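Local coordinates for protein adenylyltransferase MntA (Shewanella oneidensis MR-1, PDB 6M6U) that neutralises its cognate toxin HepT, chiefly by attaching three successive AMP units from ATP to a toxin tyrosine, and binds its own promoter, at residues D15-L20 with V44-T49; Q21-F26 with I40-L45; D48-I53 with L72-S77; A78-C83 with S109-L114. The protein carries 2 engineered substitutions. One frame throughout, in Å; residues are numbered along the deposited sequence.

Contact 2 (21-26 with 40-45) is the buried core, two antiparallel central strands knit by backbone hydrogen bonds, aliphatic on one face, mixed aliphatic and aromatic on the face bearing the metal-site residue. Contact 1 (15-20 with 44-49) shares Val44 and Leu45 with it and carries the same strand pairing to its end, where a salt bridge joins apolar packing. Contact 3 (48-53 with 72-77) begins where contact 1 ends and is a surface loop junction run by one aspartate. Contact 4 (78-83 with 109-114) is buried helix packing without hydrogen bonds across it, closed over by toxin chains; it does not touch contact 1 but meets contacts 2 and 3 through Leu82, Cys83 and Ala78.

Contact 1. Residues D15-L20 with V44-T49; sequences DNIPKL and VLAADT
Val44 meets Ile17 and Leu20 where the chain leaves helix 6-16, makes a type II beta turn from Ile17 to Leu20 and enters the sheet of this nucleotidyltransferase fold antiparallel to strand 40-46. The Ile17 and Val44 side chains reach tip to tip, CD1 of Ile17 lying 4.1 Å from CG2 of Val44. Leu20 crosses Val44 at about a right angle; its CG is anti to the backbone N (chi1 -171°) and chi2 of 60° turns CD1 to 3.9 Å from Val44 CB, where it also brushes the carbonyl O of Leu45. Leu13 of helix 6-16 touches both Leu20 and Val44 and extends this apolar cluster. Ala46 is the partner of Leu20 in a non-hydrogen-bonded antiparallel pair, their CA atoms 4.2 Å apart. Its methyl packs 3.8 Å from Ile17 CG2, and its CA makes a CA-H...O contact of 3.4 Å with Lys19 O. That same oxygen accepts a hydrogen bond from Ala47 N at 3.1 Å, the donor tilted 34° from the carbonyl plane. Lys19, in the left-handed region of the turn, lays its CB 3.6 Å from Ala47 CB, and CD and CE of its chain pass the same methyl. Asp48, at the exposed end, forms a salt bridge with Lys19 through its OD1, but the modelled separation of 2.4 Å from Lys19 NZ is very short and its exact length doubtful.

Contact 2. Residues Q21-F26 with I40-L45; sequences QLIYLF and IEIAVL. Engineered in segment 40-45: Glu41 (natural residue Asp).
Phe26 carries its CG between the backbone N and the carbonyl carbon (chi1 70°), and its ring crosses the Glu41 side chain at about a right angle. Glu41, engineered from Asp, has CG anti to its carbonyl carbon and an extended chain beyond. Its CB sits over one face of the Phe26 ring, 3.6 Å from the centroid, a CH-pi contact. Glu41 OE1 approaches Phe26 CE1 to 3.4 Å, the carboxylate plane turned 68° from the ring. Ala43 CB lies beside Phe26 CE2 on this face of the sheet, and helix 80-89 adds Leu82 and Val86 to the ring's surroundings.

Tyr24 N bonds to Ala43 O at 2.8 Å and Ala43 N returns the bond to Tyr24 O at 2.9 Å. At the far end Gln21 N and Leu22 N both donate to Leu45 O, so one carbonyl is gripped twice: a classic beta bulge. Leu22 and Leu45 lie side by side, pointing the same way, CD1 of the former 3.7 Å from CD2 of the latter. On the opposite face Leu25 CD1 rests 3.6 Å from Ile40 CG2, while Ile9 and Leu13 of helix 6-16 cover Ile42. This pair centres the nucleotidyltransferase sheet and carries part of its GSX(10)DXD metal site, where the aspartate natural to position 41 is a ligand of both magnesium ions, near Asp71, a ligand of one.

Contact 3. Residues D48-I53 with L72-S77; sequences DTLDNI and LVDLRS
Asp74 offers both faces of its carboxylate to backbone N-H groups, and Leu50 takes one of them. Leu50 N donates to Asp74 OD2 at 3.0 Å from above the carboxylate plane, 49° out of it, and Leu50 CG lies over that same face, 3.9 Å from Asp74 CG. From the other face Arg76 N reaches Asp74 OD1 at 3.1 Å, 69° out of the plane, closing an Asx turn. Each oxygen is thus held by its own N-H, and the two grips would fix the rotation of the group. Thr49 CA comes up beside Asp74 OD2 as well, at 3.4 Å.

Here the loop leading from strand 40-46 into helix 52-66 meets the end of strand 70-74, so the contact joins the loop that leaves the first strand of the beta-alpha-beta unit to the end of its second strand. Asp51 is the N-cap of that helix, its OD1 accepting from Ala54 N. Arg76 runs across Thr49 at about a right angle, its CD 3.5 Å from Thr49 CG2 and equally near Thr49 N. The chain bends at chi3 (-74°), setting NE aside from the extended line, and NE donates to Ala46 O.

Contact 4. Residues A78-C83 with S109-L114; sequences ASTVLC and SMYQHL
Thr80 sets its CG2 methyl against the backbone of helix 97-125. With CG2 anti to its own backbone N, that methyl settles 3.7 Å from Tyr111 N and 3.8 Å from Met110 C. The CA atoms of Thr80, on the first turn of helix 80-89, and Tyr111 are 6.0 Å apart. Met110 crosses Thr80 at about a right angle and meets it through CB and CE: CB flanks the threonine methyl, and the bend at chi3 (71°) brings CE around to 3.9 Å from Thr80 OG1.

Val81 deals with Tyr111 and Leu114. It presents its CA to the edge of the Tyr111 ring, near its plane, 4.2 Å from CE2. The Val81 side chain crosses that of Leu114 obliquely, with CG2 of the valine 4.1 Å from CD2 of the leucine. No hydrogen bond crosses between the segments; the contact is van der Waals. The first turn of helix 80-89 is itself capped, since Ser79 at the N-cap accepts from Leu82 N through OG at 2.9 Å.

Tyr111 OH bonds to Asp3 of a toxin chain, and other toxin residues pack on Thr80, Val81, Met110 and Leu114, which fits the importance of the long helix for binding HepT. On helix 80-89 and just before it, Leu82 and Ala78 touch Val73 of strand 70-74, while Cys83 rests on Phe103 and Thr107 of helix 97-125, so helix 80-89 lies between the sheet and that long helix.

Contact 1. Residues D15-L20 with V44-T49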
loop_
_atom_site.group_PDB
_atom_site.type_symbol
_atom_site.label_atom_id
_atom_site.label_comp_id
_atom_site.label_asym_id
_atom_site.label_seq_id
_atom_site.Cartn_x
_atom_site.Cartn_y
_atom_site.Cartn_z
ATOM N N ASP E 15 2.717 7.730 -31.867
ATOM C CA ASP E 15 2.450 6.432 -32.472
ATOM C C ASP E 15 1.223 5.749 -31.889
ATOM O O ASP E 15 0.664 4.865 -32.544
ATOM C CB ASP E 15 3.654 5.499 -32.304
ATOM C CG ASP E 15 4.882 5.975 -33.059
ATOM O OD1 ASP E 15 4.795 6.996 -33.776
ATOM O OD2 ASP E 15 5.940 5.318 -32.937
ATOM N N ASN E 16 0.794 6.121 -30.680
ATOM C CA ASN E 16 -0.259 5.386 -29.989
ATOM C C ASN E 16 -1.552 6.164 -29.777
ATOM O O ASN E 16 -2.561 5.549 -29.418
ATOM C CB ASN E 16 0.249 4.883 -28.628
ATOM C CG ASN E 16 1.140 3.664 -28.755
ATOM O OD1 ASN E 16 0.661 2.532 -28.748
ATOM N ND2 ASN E 16 2.439 3.888 -28.871
ATOM N N ILE E 17 -1.567 7.476 -29.986
ATOM C CA ILE E 17 -2.784 8.248 -29.729
ATOM C C ILE E 17 -3.290 8.871 -31.023
ATOM O O ILE E 17 -2.627 9.751 -31.588
ATOM C CB ILE E 17 -2.547 9.326 -28.661
ATOM C CG1 ILE E 17 -2.101 8.683 -27.349
ATOM C CG2 ILE E 17 -3.821 10.126 -28.438
ATOM C CD1 ILE E 17 -1.768 9.675 -26.259
ATOM N N PRO E 18 -4.454 8.460 -31.519
ATOM C CA PRO E 18 -4.991 9.078 -32.736
ATOM C C PRO E 18 -5.358 10.536 -32.509
ATOM O O PRO E 18 -5.875 10.908 -31.452
ATOM C CB PRO E 18 -6.235 8.236 -33.044
ATOM C CG PRO E 18 -6.633 7.664 -31.723
ATOM C CD PRO E 18 -5.345 7.415 -30.985
ATOM N N LYS E 19 -5.081 11.360 -33.520
ATOM C CA LYS E 19 -5.478 12.771 -33.526
ATOM C C LYS E 19 -4.943 13.509 -32.303
ATOM O O LYS E 19 -5.623 14.354 -31.716
ATOM C CB LYS E 19 -6.997 12.913 -33.623
ATOM C CG LYS E 19 -7.594 12.289 -34.867
ATOM C CD LYS E 19 -9.086 12.115 -34.708
ATOM C CE LYS E 19 -9.390 11.198 -33.536
ATOM N NZ LYS E 19 -10.786 11.365 -33.065
ATOM N N LEU E 20 -3.714 13.178 -31.915
ATOM C CA LEU E 20 -3.061 13.860 -30.807
ATOM C C LEU E 20 -2.895 15.341 -31.123
ATOM O O LEU E 20 -2.655 15.723 -32.270
ATOM C CB LEU E 20 -1.706 13.213 -30.539
ATOM C CG LEU E 20 -0.915 13.621 -29.303
ATOM C CD1 LEU E 20 -1.711 13.327 -28.046
ATOM C CD2 LEU E 20 0.400 12.857 -29.298
ATOM N N VAL E 44 -1.835 14.874 -22.110
ATOM C CA VAL E 44 -2.079 14.883 -23.544
ATOM C C VAL E 44 -3.484 15.400 -23.798
ATOM O O VAL E 44 -4.399 15.215 -22.988
ATOM C CB VAL E 44 -1.895 13.486 -24.183
ATOM C CG1 VAL E 44 -0.425 13.106 -24.208
ATOM C CG2 VAL E 44 -2.700 12.445 -23.421
ATOM N N LEU E 45 -3.642 16.074 -24.928
ATOM C CA LEU E 45 -4.946 16.416 -25.465
ATOM C C LEU E 45 -5.038 15.805 -26.851
ATOM O O LEU E 45 -4.161 16.031 -27.692
ATOM C CB LEU E 45 -5.158 17.932 -25.530
ATOM C CG LEU E 45 -6.554 18.395 -25.967
ATOM C CD1 LEU E 45 -7.602 18.019 -24.926
ATOM C CD2 LEU E 45 -6.572 19.892 -26.229
ATOM N N ALA E 46 -6.073 15.010 -27.072
ATOM C CA ALA E 46 -6.398 14.473 -28.379
ATOM C C ALA E 46 -7.784 14.965 -28.781
ATOM O O ALA E 46 -8.507 15.568 -27.982
ATOM C CB ALA E 46 -6.340 12.940 -28.376
ATOM N N ALA E 47 -8.154 14.696 -30.037
ATOM C CA ALA E 47 -9.469 15.109 -30.519
ATOM C C ALA E 47 -10.587 14.468 -29.704
ATOM O O ALA E 47 -11.578 15.128 -29.370
ATOM C CB ALA E 47 -9.622 14.766 -32.001
ATOM N N ASP E 48 -10.447 13.186 -29.373
ATOM C CA ASP E 48 -11.391 12.486 -28.518
ATOM C C ASP E 48 -10.774 12.216 -27.154
ATOM O O ASP E 48 -9.549 12.199 -26.988
ATOM C CB ASP E 48 -11.830 11.148 -29.128
ATOM C CG ASP E 48 -12.381 11.292 -30.523
ATOM O OD1 ASP E 48 -12.114 10.396 -31.353
ATOM O OD2 ASP E 48 -13.080 12.290 -30.796
ATOM N N THR E 49 -11.647 11.994 -26.175
ATOM C CA THR E 49 -11.202 11.442 -24.906
ATOM C C THR E 49 -10.609 10.062 -25.147
ATOM O O THR E 49 -11.122 9.281 -25.954
ATOM C CB THR E 49 -12.365 11.332 -23.920
ATOM O OG1 THR E 49 -13.306 10.376 -24.416
ATOM C CG2 THR E 49 -13.066 12.666 -23.742
#

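Contact 2. Residues Q21-F26 with I40-L45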
loop_
_atom_site.group_PDB
_atom_site.type_symbol
_atom_site.label_atom_id
_atom_site.label_comp_id
_atom_site.label_asym_id
_atom_site.label_seq_id
_atom_site.Cartn_x
_atom_site.Cartn_y
_atom_site.Cartn_z
ATOM N N GLN E 21 -3.029 16.174 -30.108
ATOM C CA GLN E 21 -2.935 17.613 -30.330
ATOM C C GLN E 21 -1.912 18.296 -29.439
ATOM O O GLN E 21 -1.269 19.250 -29.879
ATOM C CB GLN E 21 -4.312 18.273 -30.127
ATOM C CG GLN E 21 -5.357 17.841 -31.143
ATOM C CD GLN E 21 -6.768 18.210 -30.728
ATOM O OE1 GLN E 21 -7.005 18.635 -29.597
ATOM N NE2 GLN E 21 -7.716 18.041 -31.640
ATOM N N LEU E 22 -1.752 17.848 -28.195
ATOM C CA LEU E 22 -0.856 18.508 -27.257
ATOM C C LEU E 22 -0.199 17.466 -26.368
ATOM O O LEU E 22 -0.865 16.542 -25.897
ATOM C CB LEU E 22 -1.609 19.536 -26.393
ATOM C CG LEU E 22 -2.183 20.771 -27.098
ATOM C CD1 LEU E 22 -3.232 21.458 -26.235
ATOM C CD2 LEU E 22 -1.089 21.761 -27.490
ATOM N N ILE E 23 1.109 17.612 -26.151
ATOM C CA ILE E 23 1.848 16.838 -25.155
ATOM C C ILE E 23 2.491 17.816 -24.183
ATOM O O ILE E 23 3.179 18.754 -24.607
ATOM C CB ILE E 23 2.930 15.943 -25.792
ATOM C CG1 ILE E 23 2.318 14.921 -26.748
ATOM C CG2 ILE E 23 3.728 15.233 -24.712
ATOM C CD1 ILE E 23 3.345 14.015 -27.387
ATOM N N TYR E 24 2.271 17.599 -22.889
ATOM C CA TYR E 24 2.920 18.375 -21.841
ATOM C C TYR E 24 3.627 17.449 -20.876
ATOM O O TYR E 24 3.086 16.409 -20.484
ATOM C CB TYR E 24 1.942 19.224 -21.022
ATOM C CG TYR E 24 1.238 20.299 -21.795
ATOM C CD1 TYR E 24 1.870 21.497 -22.088
ATOM C CD2 TYR E 24 -0.068 20.122 -22.217
ATOM C CE1 TYR E 24 1.221 22.484 -22.793
ATOM C CE2 TYR E 24 -0.722 21.098 -22.918
ATOM C CZ TYR E 24 -0.075 22.276 -23.207
ATOM O OH TYR E 24 -0.738 23.251 -23.912
ATOM N N LEU E 25 4.830 17.846 -20.492
ATOM C CA LEU E 25 5.471 17.331 -19.297
ATOM C C LEU E 25 5.154 18.306 -18.171
ATOM O O LEU E 25 5.260 19.522 -18.356
ATOM C CB LEU E 25 6.980 17.210 -19.519
ATOM C CG LEU E 25 7.847 16.478 -18.502
ATOM C CD1 LEU E 25 7.555 14.976 -18.510
ATOM C CD2 LEU E 25 9.312 16.757 -18.809
ATOM N N PHE E 26 4.716 17.787 -17.026
ATOM C CA PHE E 26 4.412 18.657 -15.896
ATOM C C PHE E 26 4.887 17.978 -14.617
ATOM O O PHE E 26 5.530 16.925 -14.643
ATOM C CB PHE E 26 2.918 19.031 -15.860
ATOM C CG PHE E 26 1.991 17.893 -15.496
ATOM C CD1 PHE E 26 1.405 17.837 -14.238
ATOM C CD2 PHE E 26 1.674 16.903 -16.422
ATOM C CE1 PHE E 26 0.541 16.801 -13.894
ATOM C CE2 PHE E 26 0.812 15.863 -16.087
ATOM C CZ PHE E 26 0.243 15.814 -14.818
ATOM N N ILE E 40 6.944 10.212 -13.635
ATOM C CA ILE E 40 6.940 11.168 -14.733
ATOM C C ILE E 40 5.481 11.464 -15.055
ATOM O O ILE E 40 4.691 10.545 -15.302
ATOM C CB ILE E 40 7.691 10.611 -15.951
ATOM C CG1 ILE E 40 9.115 10.210 -15.547
ATOM C CG2 ILE E 40 7.718 11.629 -17.079
ATOM C CD1 ILE E 40 9.808 9.332 -16.546
ATOM N N GLU E 41 5.109 12.740 -15.007
ATOM C CA GLU E 41 3.729 13.169 -15.190
ATOM C C GLU E 41 3.589 13.801 -16.566
ATOM O O GLU E 41 4.237 14.812 -16.864
ATOM C CB GLU E 41 3.307 14.135 -14.083
ATOM C CG GLU E 41 3.130 13.456 -12.728
ATOM C CD GLU E 41 3.041 14.430 -11.568
ATOM O OE1 GLU E 41 1.962 15.024 -11.352
ATOM O OE2 GLU E 41 4.059 14.603 -10.866
ATOM N N ILE E 42 2.749 13.198 -17.403
ATOM C CA ILE E 42 2.565 13.618 -18.785
ATOM C C ILE E 42 1.080 13.844 -19.032
ATOM O O ILE E 42 0.238 13.041 -18.614
ATOM C CB ILE E 42 3.128 12.571 -19.769
ATOM C CG1 ILE E 42 4.602 12.305 -19.468
ATOM C CG2 ILE E 42 2.945 13.033 -21.218
ATOM C CD1 ILE E 42 5.102 10.993 -20.025
ATOM N N ALA E 43 0.761 14.940 -19.711
ATOM C CA ALA E 43 -0.606 15.278 -20.066
ATOM C C ALA E 43 -0.720 15.363 -21.581
ATOM O O ALA E 43 0.187 15.859 -22.256
ATOM C CB ALA E 43 -1.037 16.603 -19.433
ATOM N N VAL E 44 -1.835 14.874 -22.110
ATOM C CA VAL E 44 -2.079 14.883 -23.544
ATOM C C VAL E 44 -3.484 15.400 -23.798
ATOM O O VAL E 44 -4.399 15.215 -22.988
ATOM C CB VAL E 44 -1.895 13.486 -24.183
ATOM C CG1 VAL E 44 -0.425 13.106 -24.208
ATOM C CG2 VAL E 44 -2.700 12.445 -23.421
ATOM N N LEU E 45 -3.642 16.074 -24.928
ATOM C CA LEU E 45 -4.946 16.416 -25.465
ATOM C C LEU E 45 -5.038 15.805 -26.851
ATOM O O LEU E 45 -4.161 16.031 -27.692
ATOM C CB LEU E 45 -5.158 17.932 -25.530
ATOM C CG LEU E 45 -6.554 18.395 -25.967
ATOM C CD1 LEU E 45 -7.602 18.019 -24.926
ATOM C CD2 LEU E 45 -6.572 19.892 -26.229
#

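Contact 3. Residues D48-I53 with L72-S77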
loop_
_atom_site.group_PDB
_atom_site.type_symbol
_atom_site.label_atom_id
_atom_site.label_comp_id
_atom_site.label_asym_id
_atom_site.label_seq_id
_atom_site.Cartn_x
_atom_site.Cartn_y
_atom_site.Cartn_z
ATOM N N ASP E 48 -10.447 13.186 -29.373
ATOM C CA ASP E 48 -11.391 12.486 -28.518
ATOM C C ASP E 48 -10.774 12.216 -27.154
ATOM O O ASP E 48 -9.549 12.199 -26.988
ATOM C CB ASP E 48 -11.830 11.148 -29.128
ATOM C CG ASP E 48 -12.381 11.292 -30.523
ATOM O OD1 ASP E 48 -12.114 10.396 -31.353
ATOM O OD2 ASP E 48 -13.080 12.290 -30.796
ATOM N N THR E 49 -11.647 11.994 -26.175
ATOM C CA THR E 49 -11.202 11.442 -24.906
ATOM C C THR E 49 -10.609 10.062 -25.147
ATOM O O THR E 49 -11.122 9.281 -25.954
ATOM C CB THR E 49 -12.365 11.332 -23.920
ATOM O OG1 THR E 49 -13.306 10.376 -24.416
ATOM C CG2 THR E 49 -13.066 12.666 -23.742
ATOM N N LEU E 50 -9.514 9.765 -24.457
ATOM C CA LEU E 50 -8.934 8.438 -24.538
ATOM C C LEU E 50 -9.769 7.471 -23.715
ATOM O O LEU E 50 -10.392 7.853 -22.722
ATOM C CB LEU E 50 -7.493 8.429 -24.022
ATOM C CG LEU E 50 -6.533 9.557 -24.415
ATOM C CD1 LEU E 50 -5.124 9.227 -23.939
ATOM C CD2 LEU E 50 -6.542 9.832 -25.911
ATOM N N ASP E 51 -9.788 6.213 -24.145
ATOM C CA ASP E 51 -10.284 5.155 -23.279
ATOM C C ASP E 51 -9.417 5.098 -22.026
ATOM O O ASP E 51 -8.185 5.123 -22.109
ATOM C CB ASP E 51 -10.269 3.813 -24.014
ATOM C CG ASP E 51 -10.673 2.647 -23.118
ATOM O OD1 ASP E 51 -10.075 1.556 -23.251
ATOM O OD2 ASP E 51 -11.587 2.820 -22.283
ATOM N N ASN E 52 -10.064 5.041 -20.861
ATOM C CA ASN E 52 -9.330 5.122 -19.602
ATOM C C ASN E 52 -8.353 3.963 -19.455
ATOM O O ASN E 52 -7.194 4.153 -19.065
ATOM C CB ASN E 52 -10.303 5.148 -18.427
ATOM C CG ASN E 52 -9.599 5.303 -17.097
ATOM O OD1 ASN E 52 -8.496 5.843 -17.030
ATOM N ND2 ASN E 52 -10.229 4.828 -16.030
ATOM N N ILE E 53 -8.806 2.749 -19.763
ATOM C CA ILE E 53 -7.957 1.575 -19.597
ATOM C C ILE E 53 -6.849 1.560 -20.646
ATOM O O ILE E 53 -5.693 1.245 -20.344
ATOM C CB ILE E 53 -8.819 0.299 -19.628
ATOM C CG1 ILE E 53 -9.520 0.118 -18.270
ATOM C CG2 ILE E 53 -7.981 -0.915 -19.994
ATOM C CD1 ILE E 53 -10.717 -0.811 -18.292
ATOM N N LEU E 72 -0.102 9.223 -16.927
ATOM C CA LEU E 72 -0.552 9.793 -18.190
ATOM C C LEU E 72 -1.939 10.380 -17.981
ATOM O O LEU E 72 -2.883 9.655 -17.643
ATOM C CB LEU E 72 -0.557 8.747 -19.303
ATOM C CG LEU E 72 -1.071 9.235 -20.659
ATOM C CD1 LEU E 72 -0.248 10.415 -21.185
ATOM C CD2 LEU E 72 -1.063 8.080 -21.653
ATOM N N VAL E 73 -2.053 11.690 -18.170
ATOM C CA VAL E 73 -3.269 12.433 -17.877
ATOM C C VAL E 73 -3.920 12.814 -19.198
ATOM O O VAL E 73 -3.283 13.436 -20.056
ATOM C CB VAL E 73 -2.972 13.675 -17.020
ATOM C CG1 VAL E 73 -4.118 14.666 -17.099
ATOM C CG2 VAL E 73 -2.714 13.273 -15.570
ATOM N N ASP E 74 -5.178 12.423 -19.374
ATOM C CA ASP E 74 -5.962 12.888 -20.510
ATOM C C ASP E 74 -6.551 14.246 -20.148
ATOM O O ASP E 74 -7.409 14.341 -19.266
ATOM C CB ASP E 74 -7.055 11.886 -20.871
ATOM C CG ASP E 74 -7.907 12.343 -22.057
ATOM O OD1 ASP E 74 -7.512 13.300 -22.760
ATOM O OD2 ASP E 74 -8.971 11.735 -22.295
ATOM N N LEU E 75 -6.086 15.300 -20.825
ATOM C CA LEU E 75 -6.542 16.646 -20.500
ATOM C C LEU E 75 -8.033 16.823 -20.760
ATOM O O LEU E 75 -8.670 17.684 -20.143
ATOM C CB LEU E 75 -5.742 17.676 -21.297
ATOM C CG LEU E 75 -4.299 17.855 -20.829
ATOM C CD1 LEU E 75 -3.503 18.700 -21.814
ATOM C CD2 LEU E 75 -4.287 18.482 -19.451
ATOM N N ARG E 76 -8.610 16.020 -21.658
ATOM C CA ARG E 76 -9.999 16.225 -22.049
ATOM C C ARG E 76 -10.977 15.791 -20.962
ATOM O O ARG E 76 -12.118 16.258 -20.954
ATOM C CB ARG E 76 -10.288 15.488 -23.360
ATOM C CG ARG E 76 -11.565 15.931 -24.051
ATOM C CD ARG E 76 -11.648 15.407 -25.483
ATOM N NE ARG E 76 -10.744 16.112 -26.386
ATOM C CZ ARG E 76 -10.967 17.341 -26.853
ATOM N NH1 ARG E 76 -12.061 18.001 -26.490
ATOM N NH2 ARG E 76 -10.094 17.915 -27.676
ATOM N N SER E 77 -10.557 14.925 -20.042
ATOM C CA SER E 77 -11.391 14.540 -18.914
ATOM C C SER E 77 -10.800 14.955 -17.573
ATOM O O SER E 77 -11.417 14.699 -16.532
ATOM C CB SER E 77 -11.633 13.025 -18.916
ATOM O OG SER E 77 -10.448 12.329 -18.582
#

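Contact 4. Residues A78-C83 with S109-L114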
loop_
_atom_site.group_PDB
_atom_site.type_symbol
_atom_site.label_atom_id
_atom_site.label_comp_id
_atom_site.label_asym_id
_atom_site.label_seq_id
_atom_site.Cartn_x
_atom_site.Cartn_y
_atom_site.Cartn_z
ATOM N N ALA E 78 -9.634 15.590 -17.566
ATOM C CA ALA E 78 -8.987 15.963 -16.321
ATOM C C ALA E 78 -9.739 17.096 -15.626
ATOM O O ALA E 78 -10.470 17.877 -16.247
ATOM C CB ALA E 78 -7.541 16.380 -16.580
ATOM N N SER E 79 -9.528 17.189 -14.314
ATOM C CA SER E 79 -10.155 18.218 -13.507
ATOM C C SER E 79 -9.664 19.604 -13.928
ATOM O O SER E 79 -8.637 19.756 -14.594
ATOM C CB SER E 79 -9.859 17.985 -12.027
ATOM O OG SER E 79 -8.600 18.547 -11.701
ATOM N N THR E 80 -10.412 20.629 -13.522
ATOM C CA THR E 80 -10.002 21.997 -13.830
ATOM C C THR E 80 -8.752 22.388 -13.053
ATOM O O THR E 80 -7.879 23.088 -13.579
ATOM C CB THR E 80 -11.148 22.964 -13.536
ATOM O OG1 THR E 80 -12.276 22.589 -14.322
ATOM C CG2 THR E 80 -10.753 24.381 -13.918
ATOM N N VAL E 81 -8.659 21.953 -11.794
ATOM C CA VAL E 81 -7.442 22.147 -11.007
ATOM C C VAL E 81 -6.236 21.569 -11.738
ATOM O O VAL E 81 -5.203 22.234 -11.898
ATOM C CB VAL E 81 -7.605 21.510 -9.616
ATOM C CG1 VAL E 81 -6.247 21.327 -8.948
ATOM C CG2 VAL E 81 -8.529 22.357 -8.754
ATOM N N LEU E 82 -6.352 20.320 -12.197
ATOM C CA LEU E 82 -5.220 19.671 -12.852
ATOM C C LEU E 82 -4.883 20.342 -14.179
ATOM O O LEU E 82 -3.704 20.537 -14.497
ATOM C CB LEU E 82 -5.501 18.182 -13.053
ATOM C CG LEU E 82 -4.344 17.359 -13.633
ATOM C CD1 LEU E 82 -3.035 17.651 -12.904
ATOM C CD2 LEU E 82 -4.677 15.878 -13.538
ATOM N N CYS E 83 -5.896 20.707 -14.968
ATOM C CA CYS E 83 -5.617 21.428 -16.208
ATOM C C CYS E 83 -4.886 22.735 -15.932
ATOM O O CYS E 83 -3.990 23.125 -16.689
ATOM C CB CYS E 83 -6.913 21.682 -16.978
ATOM S SG CYS E 83 -7.586 20.215 -17.788
ATOM N N SER E 109 -9.650 30.491 -17.668
ATOM C CA SER E 109 -10.987 31.043 -17.460
ATOM C C SER E 109 -11.822 30.138 -16.559
ATOM O O SER E 109 -12.406 30.597 -15.570
ATOM C CB SER E 109 -11.678 31.250 -18.805
ATOM O OG SER E 109 -12.996 31.722 -18.615
ATOM N N MET E 110 -11.899 28.846 -16.895
ATOM C CA MET E 110 -12.621 27.896 -16.051
ATOM C C MET E 110 -12.058 27.866 -14.637
ATOM O O MET E 110 -12.810 27.721 -13.663
ATOM C CB MET E 110 -12.571 26.495 -16.664
ATOM C CG MET E 110 -13.359 26.354 -17.953
ATOM S SD MET E 110 -13.348 24.678 -18.608
ATOM C CE MET E 110 -14.381 23.823 -17.417
ATOM N N TYR E 111 -10.736 27.995 -14.499
ATOM C CA TYR E 111 -10.146 27.955 -13.167
ATOM C C TYR E 111 -10.499 29.208 -12.376
ATOM O O TYR E 111 -10.758 29.136 -11.168
ATOM C CB TYR E 111 -8.629 27.778 -13.255
ATOM C CG TYR E 111 -7.982 27.614 -11.901
ATOM C CD1 TYR E 111 -7.431 28.702 -11.236
ATOM C CD2 TYR E 111 -7.948 26.372 -11.274
ATOM C CE1 TYR E 111 -6.845 28.561 -9.996
ATOM C CE2 TYR E 111 -7.361 26.216 -10.030
ATOM C CZ TYR E 111 -6.813 27.318 -9.395
ATOM O OH TYR E 111 -6.237 27.182 -8.155
ATOM N N GLN E 112 -10.527 30.363 -13.040
ATOM C CA GLN E 112 -10.894 31.594 -12.350
ATOM C C GLN E 112 -12.338 31.542 -11.866
ATOM O O GLN E 112 -12.632 31.955 -10.738
ATOM C CB GLN E 112 -10.657 32.792 -13.263
ATOM C CG GLN E 112 -9.177 33.117 -13.419
ATOM C CD GLN E 112 -8.911 34.200 -14.437
ATOM O OE1 GLN E 112 -9.814 34.648 -15.140
ATOM N NE2 GLN E 112 -7.661 34.633 -14.519
ATOM N N HIS E 113 -13.248 31.017 -12.690
ATOM C CA HIS E 113 -14.633 30.864 -12.251
ATOM C C HIS E 113 -14.760 29.837 -11.137
ATOM O O HIS E 113 -15.602 29.995 -10.245
ATOM C CB HIS E 113 -15.533 30.468 -13.421
ATOM C CG HIS E 113 -15.909 31.614 -14.308
ATOM N ND1 HIS E 113 -15.295 31.848 -15.520
ATOM C CD2 HIS E 113 -16.835 32.589 -14.158
ATOM C CE1 HIS E 113 -15.829 32.919 -16.080
ATOM N NE2 HIS E 113 -16.765 33.388 -15.274
ATOM N N LEU E 114 -13.939 28.784 -11.166
ATOM C CA LEU E 114 -13.970 27.804 -10.085
ATOM C C LEU E 114 -13.488 28.415 -8.773
ATOM O O LEU E 114 -14.067 28.154 -7.712
ATOM C CB LEU E 114 -13.123 26.584 -10.449
ATOM C CG LEU E 114 -13.033 25.577 -9.299
ATOM C CD1 LEU E 114 -14.412 24.981 -8.993
ATOM C CD2 LEU E 114 -11.994 24.485 -9.569
#